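PDB 1T3Q: quinoline 2-oxidoreductase large subunit from Pseudomonas putida, which carries the molybdenum and pterin cytosine dinucleotide cofactor of a molybdenum hydroxylase that probably oxidises quinoline at carbon 2. Local coordinates for residues Met1-Val6 / Thr629-Asp634; Thr223-Phe228 / Leu329-Leu334; Glu465-Gly470 / Asp634-Asn639; Thr481-Ser486 / Gly543-Arg548. One frame throughout, in Å; residues are numbered along the deposited sequence.

Interaction 1: Met1-Val6 / Thr629-Asp634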
loop_
_atom_site.group_PDB
_atom_site.type_symbol
_atom_site.label_atom_id
_atom_site.label_comp_id
_atom_site.label_asym_id
_atom_site.label_seq_id
_atom_site.Cartn_x
_atom_site.Cartn_y
_atom_site.Cartn_z
ATOM N N MET B 1 34.095 13.875 14.768
ATOM C CA MET B 1 32.805 13.907 14.024
ATOM C C MET B 1 31.742 13.167 14.827
ATOM O O MET B 1 31.999 12.089 15.356
ATOM C CB MET B 1 32.977 13.244 12.657
ATOM C CG MET B 1 34.007 13.925 11.769
ATOM S SD MET B 1 33.578 15.645 11.430
ATOM C CE MET B 1 34.948 16.117 10.356
ATOM N N MET B 2 30.552 13.747 14.920
ATOM C CA MET B 2 29.470 13.125 15.674
ATOM C C MET B 2 29.069 11.749 15.142
ATOM O O MET B 2 28.623 10.890 15.903
ATOM C CB MET B 2 28.247 14.046 15.703
ATOM C CG MET B 2 28.439 15.303 16.548
ATOM S SD MET B 2 29.060 14.911 18.197
ATOM C CE MET B 2 27.693 13.943 18.868
ATOM N N LYS B 3 29.238 11.533 13.841
ATOM C CA LYS B 3 28.870 10.250 13.243
ATOM C C LYS B 3 29.752 9.110 13.748
ATOM O O LYS B 3 29.408 7.938 13.594
ATOM C CB LYS B 3 28.951 10.328 11.712
ATOM C CG LYS B 3 30.349 10.550 11.160
ATOM C CD LYS B 3 30.333 10.619 9.640
ATOM C CE LYS B 3 31.735 10.716 9.072
ATOM N NZ LYS B 3 31.725 10.628 7.586
ATOM N N HIS B 4 30.883 9.456 14.360
ATOM C CA HIS B 4 31.818 8.458 14.891
ATOM C C HIS B 4 31.403 7.938 16.262
ATOM O O HIS B 4 31.902 6.905 16.719
ATOM C CB HIS B 4 33.219 9.066 15.023
ATOM C CG HIS B 4 33.887 9.345 13.714
ATOM N ND1 HIS B 4 34.995 10.157 13.605
ATOM C CD2 HIS B 4 33.623 8.897 12.463
ATOM C CE1 HIS B 4 35.386 10.199 12.344
ATOM N NE2 HIS B 4 34.570 9.444 11.629
ATOM N N GLU B 5 30.502 8.663 16.913
ATOM C CA GLU B 5 30.036 8.320 18.252
ATOM C C GLU B 5 29.697 6.852 18.471
ATOM O O GLU B 5 28.993 6.235 17.668
ATOM C CB GLU B 5 28.811 9.165 18.623
ATOM C CG GLU B 5 28.399 9.006 20.081
ATOM C CD GLU B 5 27.062 9.648 20.408
ATOM O OE1 GLU B 5 26.771 9.806 21.614
ATOM O OE2 GLU B 5 26.298 9.984 19.473
ATOM N N VAL B 6 30.193 6.307 19.580
ATOM C CA VAL B 6 29.935 4.921 19.955
ATOM C C VAL B 6 29.131 4.985 21.245
ATOM O O VAL B 6 29.690 5.194 22.318
ATOM C CB VAL B 6 31.249 4.153 20.224
ATOM C CG1 VAL B 6 30.947 2.703 20.587
ATOM C CG2 VAL B 6 32.151 4.229 19.005
ATOM N N THR B 629 23.139 9.786 11.809
ATOM C CA THR B 629 23.912 8.959 10.910
ATOM C C THR B 629 25.119 8.447 11.685
ATOM O O THR B 629 25.542 9.064 12.670
ATOM C CB THR B 629 24.404 9.743 9.682
ATOM O OG1 THR B 629 25.105 8.851 8.808
ATOM C CG2 THR B 629 25.344 10.871 10.109
ATOM N N TYR B 630 25.667 7.320 11.244
ATOM C CA TYR B 630 26.833 6.737 11.890
ATOM C C TYR B 630 27.809 6.213 10.852
ATOM O O TYR B 630 27.412 5.703 9.802
ATOM C CB TYR B 630 26.411 5.613 12.848
ATOM C CG TYR B 630 27.533 4.683 13.267
ATOM C CD1 TYR B 630 27.800 3.521 12.547
ATOM C CD2 TYR B 630 28.306 4.948 14.402
ATOM C CE1 TYR B 630 28.799 2.639 12.942
ATOM C CE2 TYR B 630 29.313 4.069 14.808
ATOM C CZ TYR B 630 29.548 2.914 14.072
ATOM O OH TYR B 630 30.507 2.019 14.476
ATOM N N ASP B 631 29.092 6.347 11.163
ATOM C CA ASP B 631 30.161 5.915 10.278
ATOM C C ASP B 631 31.340 5.607 11.204
ATOM O O ASP B 631 31.801 6.478 11.928
ATOM C CB ASP B 631 30.487 7.068 9.316
ATOM C CG ASP B 631 31.415 6.662 8.184
ATOM O OD1 ASP B 631 31.535 5.452 7.897
ATOM O OD2 ASP B 631 32.014 7.569 7.564
ATOM N N PRO B 632 31.816 4.352 11.223
ATOM C CA PRO B 632 32.945 4.043 12.107
ATOM C C PRO B 632 34.155 4.944 11.882
ATOM O O PRO B 632 34.422 5.376 10.762
ATOM C CB PRO B 632 33.230 2.567 11.816
ATOM C CG PRO B 632 32.573 2.317 10.486
ATOM C CD PRO B 632 31.337 3.141 10.540
ATOM N N SER B 633 34.883 5.218 12.958
ATOM C CA SER B 633 36.051 6.091 12.903
ATOM C C SER B 633 37.291 5.415 12.336
ATOM O O SER B 633 38.298 6.074 12.069
ATOM C CB SER B 633 36.356 6.617 14.304
ATOM O OG SER B 633 36.612 5.544 15.191
ATOM N N ASP B 634 37.219 4.105 12.135
ATOM C CA ASP B 634 38.363 3.363 11.624
ATOM C C ASP B 634 37.867 2.013 11.106
ATOM O O ASP B 634 36.663 1.727 11.141
ATOM C CB ASP B 634 39.361 3.167 12.777
ATOM C CG ASP B 634 40.760 2.798 12.314
ATOM O OD1 ASP B 634 41.638 2.647 13.194
ATOM O OD2 ASP B 634 41.001 2.661 11.096
HETATM O O HOH W 1 33.302 4.791 15.586
HETATM O O HOH W 2 35.070 5.911 17.395
HETATM O O HOH W 3 34.284 8.085 9.268
#

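Interaction 2: Thr223-Phe228 / Leu329-Leu334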
loop_
_atom_site.group_PDB
_atom_site.type_symbol
_atom_site.label_atom_id
_atom_site.label_comp_id
_atom_site.label_asym_id
_atom_site.label_seq_id
_atom_site.Cartn_x
_atom_site.Cartn_y
_atom_site.Cartn_z
ATOM N N THR B 223 15.917 -4.759 -3.726
ATOM C CA THR B 223 17.265 -4.217 -3.630
ATOM C C THR B 223 17.823 -4.234 -2.215
ATOM O O THR B 223 17.075 -4.272 -1.231
ATOM C CB THR B 223 17.296 -2.760 -4.149
ATOM O OG1 THR B 223 18.633 -2.252 -4.079
ATOM C CG2 THR B 223 16.388 -1.871 -3.294
ATOM N N GLN B 224 19.147 -4.209 -2.124
ATOM C CA GLN B 224 19.834 -4.178 -0.836
ATOM C C GLN B 224 20.221 -2.725 -0.524
ATOM O O GLN B 224 20.715 -2.428 0.567
ATOM C CB GLN B 224 21.112 -5.028 -0.886
ATOM C CG GLN B 224 20.903 -6.433 -1.422
ATOM C CD GLN B 224 22.187 -7.232 -1.508
ATOM O OE1 GLN B 224 22.334 -8.081 -2.384
ATOM N NE2 GLN B 224 23.120 -6.974 -0.593
ATOM N N MET B 225 19.983 -1.823 -1.477
ATOM C CA MET B 225 20.350 -0.406 -1.310
ATOM C C MET B 225 19.252 0.563 -1.779
ATOM O O MET B 225 19.434 1.291 -2.753
ATOM C CB MET B 225 21.638 -0.132 -2.103
ATOM C CG MET B 225 22.799 -1.080 -1.781
ATOM S SD MET B 225 24.221 -0.920 -2.911
ATOM C CE MET B 225 24.863 0.714 -2.423
ATOM N N PRO B 226 18.114 0.616 -1.066
ATOM C CA PRO B 226 17.010 1.505 -1.455
ATOM C C PRO B 226 17.296 3.006 -1.600
ATOM O O PRO B 226 16.848 3.628 -2.567
ATOM C CB PRO B 226 15.941 1.205 -0.404
ATOM C CG PRO B 226 16.743 0.816 0.788
ATOM C CD PRO B 226 17.817 -0.058 0.212
ATOM N N SER B 227 18.025 3.591 -0.650
ATOM C CA SER B 227 18.333 5.022 -0.724
ATOM C C SER B 227 19.181 5.323 -1.957
ATOM O O SER B 227 19.014 6.364 -2.600
ATOM C CB SER B 227 19.081 5.484 0.534
ATOM O OG SER B 227 18.272 5.355 1.689
ATOM N N PHE B 228 20.090 4.404 -2.268
ATOM C CA PHE B 228 20.978 4.520 -3.421
ATOM C C PHE B 228 20.161 4.508 -4.714
ATOM O O PHE B 228 20.364 5.337 -5.601
ATOM C CB PHE B 228 21.968 3.353 -3.402
ATOM C CG PHE B 228 22.673 3.117 -4.706
ATOM C CD1 PHE B 228 23.672 3.981 -5.149
ATOM C CD2 PHE B 228 22.357 2.007 -5.481
ATOM C CE1 PHE B 228 24.347 3.736 -6.348
ATOM C CE2 PHE B 228 23.027 1.754 -6.682
ATOM C CZ PHE B 228 24.025 2.623 -7.114
ATOM N N LEU B 329 27.327 -0.305 -11.329
ATOM C CA LEU B 329 27.188 0.809 -10.395
ATOM C C LEU B 329 26.627 0.141 -9.136
ATOM O O LEU B 329 25.657 -0.605 -9.224
ATOM C CB LEU B 329 26.186 1.835 -10.927
ATOM C CG LEU B 329 26.372 3.350 -10.736
ATOM C CD1 LEU B 329 25.091 3.934 -10.168
ATOM C CD2 LEU B 329 27.563 3.673 -9.848
ATOM N N PRO B 330 27.178 0.456 -7.949
ATOM C CA PRO B 330 28.270 1.398 -7.674
ATOM C C PRO B 330 29.687 0.856 -7.459
ATOM O O PRO B 330 30.612 1.642 -7.258
ATOM C CB PRO B 330 27.775 2.095 -6.423
ATOM C CG PRO B 330 27.246 0.894 -5.628
ATOM C CD PRO B 330 26.515 0.055 -6.690
ATOM N N TRP B 331 29.874 -0.459 -7.509
ATOM C CA TRP B 331 31.191 -1.038 -7.241
ATOM C C TRP B 331 32.228 -0.969 -8.355
ATOM O O TRP B 331 33.426 -0.888 -8.075
ATOM C CB TRP B 331 31.028 -2.496 -6.795
ATOM C CG TRP B 331 29.851 -2.677 -5.885
ATOM C CD1 TRP B 331 28.737 -3.432 -6.127
ATOM C CD2 TRP B 331 29.624 -2.019 -4.633
ATOM N NE1 TRP B 331 27.829 -3.278 -5.110
ATOM C CE2 TRP B 331 28.346 -2.418 -4.178
ATOM C CE3 TRP B 331 30.373 -1.129 -3.852
ATOM C CZ2 TRP B 331 27.797 -1.953 -2.977
ATOM C CZ3 TRP B 331 29.829 -0.665 -2.656
ATOM C CH2 TRP B 331 28.550 -1.080 -2.232
ATOM N N THR B 332 31.762 -1.005 -9.602
ATOM C CA THR B 332 32.615 -0.976 -10.793
ATOM C C THR B 332 33.484 -2.222 -10.873
ATOM O O THR B 332 33.371 -3.128 -10.043
ATOM C CB THR B 332 33.531 0.291 -10.848
ATOM O OG1 THR B 332 34.642 0.145 -9.952
ATOM C CG2 THR B 332 32.737 1.533 -10.456
ATOM N N GLN B 333 34.348 -2.274 -11.878
ATOM C CA GLN B 333 35.221 -3.419 -12.053
ATOM C C GLN B 333 36.279 -3.516 -10.953
ATOM O O GLN B 333 36.992 -4.514 -10.860
ATOM C CB GLN B 333 35.874 -3.364 -13.440
ATOM C CG GLN B 333 34.836 -3.448 -14.561
ATOM C CD GLN B 333 35.437 -3.533 -15.949
ATOM O OE1 GLN B 333 34.709 -3.597 -16.944
ATOM N NE2 GLN B 333 36.756 -3.534 -16.031
ATOM N N LEU B 334 36.363 -2.491 -10.110
ATOM C CA LEU B 334 37.338 -2.495 -9.019
ATOM C C LEU B 334 36.877 -3.433 -7.906
ATOM O O LEU B 334 37.622 -3.703 -6.962
ATOM C CB LEU B 334 37.521 -1.085 -8.452
ATOM C CG LEU B 334 37.983 0.011 -9.418
ATOM C CD1 LEU B 334 38.359 1.257 -8.619
ATOM C CD2 LEU B 334 39.180 -0.482 -10.227
#

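Interaction 3: Glu465-Gly470 / Asp634-Asn639. Unlike the reference sequence in segment 465-470: E465 (reference Asp), V466 (reference Cys).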
loop_
_atom_site.group_PDB
_atom_site.type_symbol
_atom_site.label_atom_id
_atom_site.label_comp_id
_atom_site.label_asym_id
_atom_site.label_seq_id
_atom_site.Cartn_x
_atom_site.Cartn_y
_atom_site.Cartn_z
ATOM N N GLU B 465 38.915 -9.718 7.981
ATOM C CA GLU B 465 37.980 -9.137 7.029
ATOM C C GLU B 465 37.537 -7.739 7.441
ATOM O O GLU B 465 37.286 -7.488 8.621
ATOM C CB GLU B 465 36.755 -10.067 6.941
ATOM C CG GLU B 465 35.502 -9.482 6.316
ATOM C CD GLU B 465 34.266 -10.359 6.552
ATOM O OE1 GLU B 465 33.211 -10.073 5.952
ATOM O OE2 GLU B 465 34.343 -11.323 7.345
ATOM N N VAL B 466 37.442 -6.827 6.476
ATOM C CA VAL B 466 36.980 -5.481 6.792
ATOM C C VAL B 466 35.457 -5.522 6.860
ATOM O O VAL B 466 34.800 -5.992 5.927
ATOM C CB VAL B 466 37.430 -4.447 5.720
ATOM C CG1 VAL B 466 38.954 -4.337 5.721
ATOM C CG2 VAL B 466 36.922 -4.847 4.344
ATOM N N THR B 467 34.896 -5.054 7.975
ATOM C CA THR B 467 33.445 -5.041 8.156
ATOM C C THR B 467 32.969 -3.644 8.537
ATOM O O THR B 467 33.785 -2.739 8.723
ATOM C CB THR B 467 32.994 -6.039 9.255
ATOM O OG1 THR B 467 33.423 -5.574 10.541
ATOM C CG2 THR B 467 33.590 -7.407 9.000
ATOM N N GLY B 468 31.655 -3.474 8.663
ATOM C CA GLY B 468 31.103 -2.172 9.013
ATOM C C GLY B 468 31.561 -1.147 7.995
ATOM O O GLY B 468 31.673 0.046 8.280
ATOM N N THR B 469 31.810 -1.635 6.788
ATOM C CA THR B 469 32.303 -0.826 5.687
ATOM C C THR B 469 31.699 0.559 5.522
ATOM O O THR B 469 30.541 0.720 5.129
ATOM C CB THR B 469 32.174 -1.602 4.385
ATOM O OG1 THR B 469 32.846 -2.857 4.537
ATOM C CG2 THR B 469 32.804 -0.836 3.226
ATOM N N GLY B 470 32.519 1.558 5.830
ATOM C CA GLY B 470 32.110 2.943 5.712
ATOM C C GLY B 470 33.215 3.734 5.033
ATOM O O GLY B 470 34.113 3.158 4.425
ATOM N N ASP B 634 37.219 4.105 12.135
ATOM C CA ASP B 634 38.363 3.363 11.624
ATOM C C ASP B 634 37.867 2.013 11.106
ATOM O O ASP B 634 36.663 1.727 11.141
ATOM C CB ASP B 634 39.361 3.167 12.777
ATOM C CG ASP B 634 40.760 2.798 12.314
ATOM O OD1 ASP B 634 41.638 2.647 13.194
ATOM O OD2 ASP B 634 41.001 2.661 11.096
ATOM N N LEU B 635 38.786 1.190 10.616
ATOM C CA LEU B 635 38.418 -0.127 10.127
ATOM C C LEU B 635 37.887 -0.936 11.302
ATOM O O LEU B 635 38.253 -0.688 12.447
ATOM C CB LEU B 635 39.639 -0.855 9.563
ATOM C CG LEU B 635 40.481 -0.187 8.474
ATOM C CD1 LEU B 635 41.614 -1.125 8.092
ATOM C CD2 LEU B 635 39.617 0.129 7.265
ATOM N N VAL B 636 37.017 -1.892 11.010
ATOM C CA VAL B 636 36.479 -2.788 12.029
ATOM C C VAL B 636 36.748 -4.173 11.442
ATOM O O VAL B 636 35.942 -4.712 10.686
ATOM C CB VAL B 636 34.967 -2.578 12.243
ATOM C CG1 VAL B 636 34.432 -3.594 13.262
ATOM C CG2 VAL B 636 34.709 -1.158 12.752
ATOM N N LEU B 637 37.903 -4.731 11.789
ATOM C CA LEU B 637 38.330 -6.024 11.273
ATOM C C LEU B 637 37.855 -7.240 12.054
ATOM O O LEU B 637 38.120 -7.357 13.244
ATOM C CB LEU B 637 39.853 -6.075 11.208
ATOM C CG LEU B 637 40.546 -4.923 10.479
ATOM C CD1 LEU B 637 42.050 -5.111 10.535
ATOM C CD2 LEU B 637 40.055 -4.860 9.041
ATOM N N ALA B 638 37.156 -8.142 11.372
ATOM C CA ALA B 638 36.700 -9.382 11.998
ATOM C C ALA B 638 37.711 -10.422 11.538
ATOM O O ALA B 638 38.524 -10.145 10.655
ATOM C CB ALA B 638 35.305 -9.745 11.510
ATOM N N ASN B 639 37.680 -11.618 12.118
ATOM C CA ASN B 639 38.632 -12.640 11.703
ATOM C C ASN B 639 38.124 -14.034 12.014
ATOM O O ASN B 639 37.124 -14.201 12.711
ATOM C CB ASN B 639 39.992 -12.415 12.390
ATOM C CG ASN B 639 39.955 -12.724 13.876
ATOM O OD1 ASN B 639 40.211 -13.855 14.295
ATOM N ND2 ASN B 639 39.617 -11.727 14.676
HETATM O O HOH W 4 36.504 -2.154 8.011
HETATM O O HOH W 5 34.618 0.129 9.618
#

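Interaction 4: Thr481-Ser486 / Gly543-Arg548. With MCN (pterin cytosine dinucleotide), chain N; SMO (dioxosulfidomolybdenum(VI) ion), chain O.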
loop_
_atom_site.group_PDB
_atom_site.type_symbol
_atom_site.label_atom_id
_atom_site.label_comp_id
_atom_site.label_asym_id
_atom_site.label_seq_id
_atom_site.Cartn_x
_atom_site.Cartn_y
_atom_site.Cartn_z
ATOM N N THR B 481 35.094 6.938 -1.009
ATOM C CA THR B 481 33.660 7.176 -1.025
ATOM C C THR B 481 33.212 7.510 0.392
ATOM O O THR B 481 33.571 6.811 1.335
ATOM C CB THR B 481 32.887 5.909 -1.460
ATOM O OG1 THR B 481 33.435 5.396 -2.679
ATOM C CG2 THR B 481 31.413 6.226 -1.658
ATOM N N THR B 482 32.445 8.583 0.544
ATOM C CA THR B 482 31.916 8.960 1.849
ATOM C C THR B 482 30.557 8.275 1.978
ATOM O O THR B 482 29.731 8.354 1.074
ATOM C CB THR B 482 31.711 10.485 1.966
ATOM O OG1 THR B 482 32.982 11.130 2.099
ATOM C CG2 THR B 482 30.851 10.823 3.180
ATOM N N THR B 483 30.326 7.589 3.089
ATOM C CA THR B 483 29.045 6.921 3.277
ATOM C C THR B 483 28.150 7.748 4.183
ATOM O O THR B 483 28.613 8.667 4.850
ATOM C CB THR B 483 29.217 5.521 3.901
ATOM O OG1 THR B 483 29.972 5.627 5.116
ATOM C CG2 THR B 483 29.938 4.594 2.928
ATOM N N HIS B 484 26.863 7.419 4.192
ATOM C CA HIS B 484 25.890 8.108 5.026
ATOM C C HIS B 484 24.848 7.054 5.382
ATOM O O HIS B 484 24.270 6.427 4.496
ATOM C CB HIS B 484 25.256 9.268 4.249
ATOM C CG HIS B 484 24.446 10.200 5.097
ATOM N ND1 HIS B 484 23.178 9.894 5.545
ATOM C CD2 HIS B 484 24.726 11.436 5.575
ATOM C CE1 HIS B 484 22.711 10.902 6.261
ATOM N NE2 HIS B 484 23.631 11.850 6.294
ATOM N N ASP B 485 24.630 6.849 6.677
ATOM C CA ASP B 485 23.675 5.853 7.143
ATOM C C ASP B 485 22.974 6.305 8.410
ATOM O O ASP B 485 23.523 6.210 9.511
ATOM C CB ASP B 485 24.388 4.527 7.394
ATOM C CG ASP B 485 25.072 3.995 6.157
ATOM O OD1 ASP B 485 26.249 4.345 5.921
ATOM O OD2 ASP B 485 24.426 3.233 5.406
ATOM N N SER B 486 21.748 6.790 8.256
ATOM C CA SER B 486 21.000 7.274 9.400
ATOM C C SER B 486 19.924 6.294 9.839
ATOM O O SER B 486 19.507 5.422 9.080
ATOM C CB SER B 486 20.356 8.627 9.079
ATOM O OG SER B 486 19.295 8.490 8.142
ATOM N N GLY B 543 22.626 1.078 2.663
ATOM C CA GLY B 543 22.079 -0.268 2.629
ATOM C C GLY B 543 22.963 -1.351 3.217
ATOM O O GLY B 543 23.963 -1.070 3.876
ATOM N N ALA B 544 22.581 -2.600 2.978
ATOM C CA ALA B 544 23.326 -3.747 3.480
ATOM C C ALA B 544 24.250 -4.332 2.414
ATOM O O ALA B 544 23.804 -4.771 1.351
ATOM C CB ALA B 544 22.363 -4.818 3.978
ATOM N N TYR B 545 25.542 -4.327 2.716
ATOM C CA TYR B 545 26.566 -4.855 1.824
ATOM C C TYR B 545 27.878 -4.797 2.597
ATOM O O TYR B 545 27.941 -4.184 3.657
ATOM C CB TYR B 545 26.650 -4.011 0.542
ATOM C CG TYR B 545 27.092 -2.582 0.757
ATOM C CD1 TYR B 545 28.439 -2.267 0.944
ATOM C CD2 TYR B 545 26.161 -1.546 0.802
ATOM C CE1 TYR B 545 28.849 -0.953 1.175
ATOM C CE2 TYR B 545 26.559 -0.230 1.031
ATOM C CZ TYR B 545 27.903 0.058 1.218
ATOM O OH TYR B 545 28.303 1.354 1.463
ATOM N N ALA B 546 28.910 -5.458 2.085
ATOM C CA ALA B 546 30.219 -5.463 2.724
ATOM C C ALA B 546 30.189 -5.770 4.228
ATOM O O ALA B 546 30.944 -5.171 5.001
ATOM C CB ALA B 546 30.908 -4.123 2.486
ATOM N N SER B 547 29.327 -6.697 4.637
ATOM C CA SER B 547 29.210 -7.084 6.046
ATOM C C SER B 547 29.146 -5.855 6.948
ATOM O O SER B 547 29.914 -5.743 7.913
ATOM C CB SER B 547 30.413 -7.939 6.455
ATOM O OG SER B 547 30.585 -9.045 5.585
ATOM N N ARG B 548 28.218 -4.948 6.652
ATOM C CA ARG B 548 28.094 -3.703 7.402
ATOM C C ARG B 548 26.794 -3.508 8.171
ATOM O O ARG B 548 26.702 -2.606 8.995
ATOM C CB ARG B 548 28.248 -2.523 6.446
ATOM C CG ARG B 548 27.000 -2.280 5.590
ATOM C CD ARG B 548 27.326 -1.458 4.345
ATOM N NE ARG B 548 27.895 -0.159 4.677
ATOM C CZ ARG B 548 27.184 0.935 4.930
ATOM N NH1 ARG B 548 25.857 0.903 4.883
ATOM N NH2 ARG B 548 27.803 2.065 5.245
HETATM N N1 MCN N . 25.118 -10.659 12.983
HETATM C C2 MCN N . 25.004 -10.821 14.402
HETATM N N3 MCN N . 26.132 -10.401 15.092
HETATM C C4 MCN N . 27.295 -9.875 14.541
HETATM C C5 MCN N . 27.359 -9.744 13.080
HETATM C C6 MCN N . 26.283 -10.128 12.315
HETATM O O2 MCN N . 24.013 -11.308 14.899
HETATM N N4 MCN N . 28.305 -9.501 15.297
HETATM C "C1'" MCN N . 23.842 -11.087 12.166
HETATM C C2D MCN N . 22.928 -9.830 11.799
HETATM O "O2'" MCN N . 21.510 -10.223 11.803
HETATM C "C3'" MCN N . 23.463 -9.395 10.451
HETATM C C4D MCN N . 23.817 -10.682 9.745
HETATM O O4D MCN N . 24.139 -11.657 10.859
HETATM O "O3'" MCN N . 22.428 -8.644 9.724
HETATM C "C5'" MCN N . 24.893 -10.566 8.628
HETATM O "O5'" MCN N . 25.977 -9.893 9.220
HETATM P PA MCN N . 26.629 -8.567 8.665
HETATM O O1A MCN N . 26.262 -7.488 9.637
HETATM O O2A MCN N . 28.077 -8.945 8.405
HETATM O O3A MCN N . 26.147 -8.159 7.165
HETATM P PB MCN N . 24.782 -7.512 6.636
HETATM O O1B MCN N . 25.133 -6.194 6.026
HETATM O O2B MCN N . 23.723 -7.524 7.700
HETATM O O3B MCN N . 24.299 -8.540 5.503
HETATM C C10 MCN N . 24.835 -8.486 4.205
HETATM C "C9'" MCN N . 25.763 -9.652 4.099
HETATM C "C8'" MCN N . 26.271 -9.618 2.639
HETATM S "S8'" MCN N . 27.210 -8.164 2.192
HETATM C "C7'" MCN N . 26.096 -10.572 1.721
HETATM S "S7'" MCN N . 26.676 -10.504 0.033
HETATM C "C6'" MCN N . 25.249 -11.825 2.125
HETATM C C7 MCN N . 25.318 -12.063 3.610
HETATM O "O9'" MCN N . 24.955 -10.899 4.334
HETATM N "N5'" MCN N . 23.880 -11.605 1.498
HETATM C C4A MCN N . 22.946 -12.509 2.143
HETATM N "N8'" MCN N . 24.381 -13.167 4.008
HETATM C C4B MCN N . 23.156 -13.296 3.290
HETATM N "N1'" MCN N . 22.210 -14.165 3.890
HETATM C "C2'" MCN N . 21.009 -14.215 3.267
HETATM N "N2'" MCN N . 20.077 -15.041 3.792
HETATM N "N3'" MCN N . 20.700 -13.458 2.155
HETATM C "C4'" MCN N . 21.603 -12.540 1.500
HETATM O "O4'" MCN N . 21.254 -11.913 0.529
HETATM S S SMO O . 28.574 -8.866 -1.997
HETATM MO MO SMO O . 27.597 -8.251 -0.200
HETATM O OM2 SMO O . 29.013 -7.241 -0.192
HETATM O OM1 SMO O . 26.283 -7.386 -0.825
#

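Interaction 1: Met1-Val6 / Thr629-Asp634
K3 runs alongside D631, the two side chains pointing the same way and meeting along their length. The lysine chain is extended beyond CG; its CD passes 3.6 Å from D631 CB, and NZ then forms a salt bridge with D631 OD2 at 3.1 Å, using the anti lone pair of that oxygen. Both charged ends have further partners, NZ in D613 of the second subunit and OD2 in T471. D631 N donates to K3 O over 2.9 Å, at an N-H...O angle of 163°. A single 3-10 turn, residues 2-4 at the amino terminus, is thereby docked onto the loop joining strand 625-629 to strand 636-649. The H4 ring is sandwiched between M1 CB and S633 CA. S633 CA makes a CH-pi contact 3.9 Å from the H4 ring centroid, 15° off the normal. Near the ring plane, H4 CD2 approaches D631 O at 3.1 Å. A water in that plane is hydrogen-bonded to H4 NE2 at 2.7 Å and donates to P632 O.

Interaction 2: Thr223-Phe228 / Leu329-Leu334
The F228 ring is met obliquely by P330 and L329, and the W331 indole obliquely by the sulfur of M225, while P330 CG sits over the centre of one indole face. From the phenyl tip, F228 CZ touches L329 CD1 at 3.5 Å. The same CZ lies 3.6 Å from P330 CD, the proline being preceded by a cis peptide bond. M225 and W331 reach toward each other tip to tip, with SD 3.7 Å from W331 CZ2. This is a Met-aromatic contact, SD standing 63° off the normal of the six-membered ring. A bend at chi3 (70°) places M225 CE 4.0 Å from P330 CG. No hydrogen bond crosses the contact; W331 NE1 is instead bonded to A259 O. Next to M225, Q224 belongs to the pocket of the dioxosulfidomolybdenum ion, and its NE2 is hydrogen-bonded to the OM1 oxygen of that ion. M225 is the N-cap of helix 226-237, whose M232 and F236 also touch L329, and the facing loop lies between strand 312-322 and helix 337-342.

Interaction 3: Glu465-Gly470 / Asp634-Asn639
T467 turns its hydroxyl onto the carbonyl of V636: with OG1 between the backbone N and carbonyl carbon (chi1 69°), OG1 donates to V636 O over 2.7 Å. T467 N donates to the same V636 O at 2.9 Å, the two donors arriving from opposite faces of the carbonyl plane. The other branch, T467 CG2, rests 3.8 Å from A638 CB. V636 carries CG1 anti to its backbone N (chi1 177°), which brings that methyl to 3.5 Å from T467 OG1. V466 and L637 form a non-hydrogen-bonded antiparallel pair, with V466 CG1 against L637 CD2 at 3.5 Å. E465 and A638 are the hydrogen-bonded pair beside it: E465 N donates to A638 O at 2.7 Å and A638 N to E465 O at 2.8 Å. Strands 454-467 and 636-649 are neighbours in one sheet, their short segments 133° apart in direction, and a water links T467 O to V636 N. T467 OG1 also receives G740 N, a donation that probably strengthens the hydroxyl as donor to the doubly gripped V636 O.

Interaction 4: Thr481-Ser486 / Gly543-Arg548
D485 and G543 are the nearest backbone pair, yet their CA atoms stand 7.8 Å apart, and neither segment is regular over the contact; side chains must span the gap. R548 does so end-on, tip to tip with D485. Its NH1 donates to D485 OD2 at 2.8 Å and an essentially straight 179°, and NH2 to D485 OD1, also at 2.8 Å. Both oxygens lie in the guanidinium plane, but the carboxylate is rotated by 47° against it, so each oxygen is met from above the carboxylate plane. NH1 also donates to G543 O at 2.9 Å, while NE is bonded to T469 O, which helps fix the rotation of the group. Y545 OH lies over one guanidinium face, toward the rim, and T483 CG2 approaches that OH at 3.9 Å. The loop that carries R548 also lines the cofactor: A546 N donates to the OM2 oxygen of the molybdenum ion at 2.9 Å, and the metal is held by the S7' and S8' sulfurs of the pterin. Residues 543-548 lead into helix 549-576; residues 481-486 connect helix 471-476 to strand 486-491, with the H484 ring meeting that of Y610 of the second subunit.

How the interactions relate
Interactions 1, 3 and 4 are buried, while interaction 2 is a surface contact, although its Q224 NE2 probably bonds A544 O of interaction 4. Interactions 1 and 3 share D634, so one chain passage meets first the amino terminus and then strand 454-467. Interaction 4 touches each of the others: T629 OG1 lies 3.0 Å from D485 N, and T469 O lies 2.8 Å from R548 NE. The chemistry differs accordingly. Interaction 1 mixes charge, ring face and waters beside the second subunit; interaction 2 is apolar and aromatic; interaction 3 is mainly sheet backbone bonding; interaction 4 relies on a salt bridge from the cofactor-binding loop.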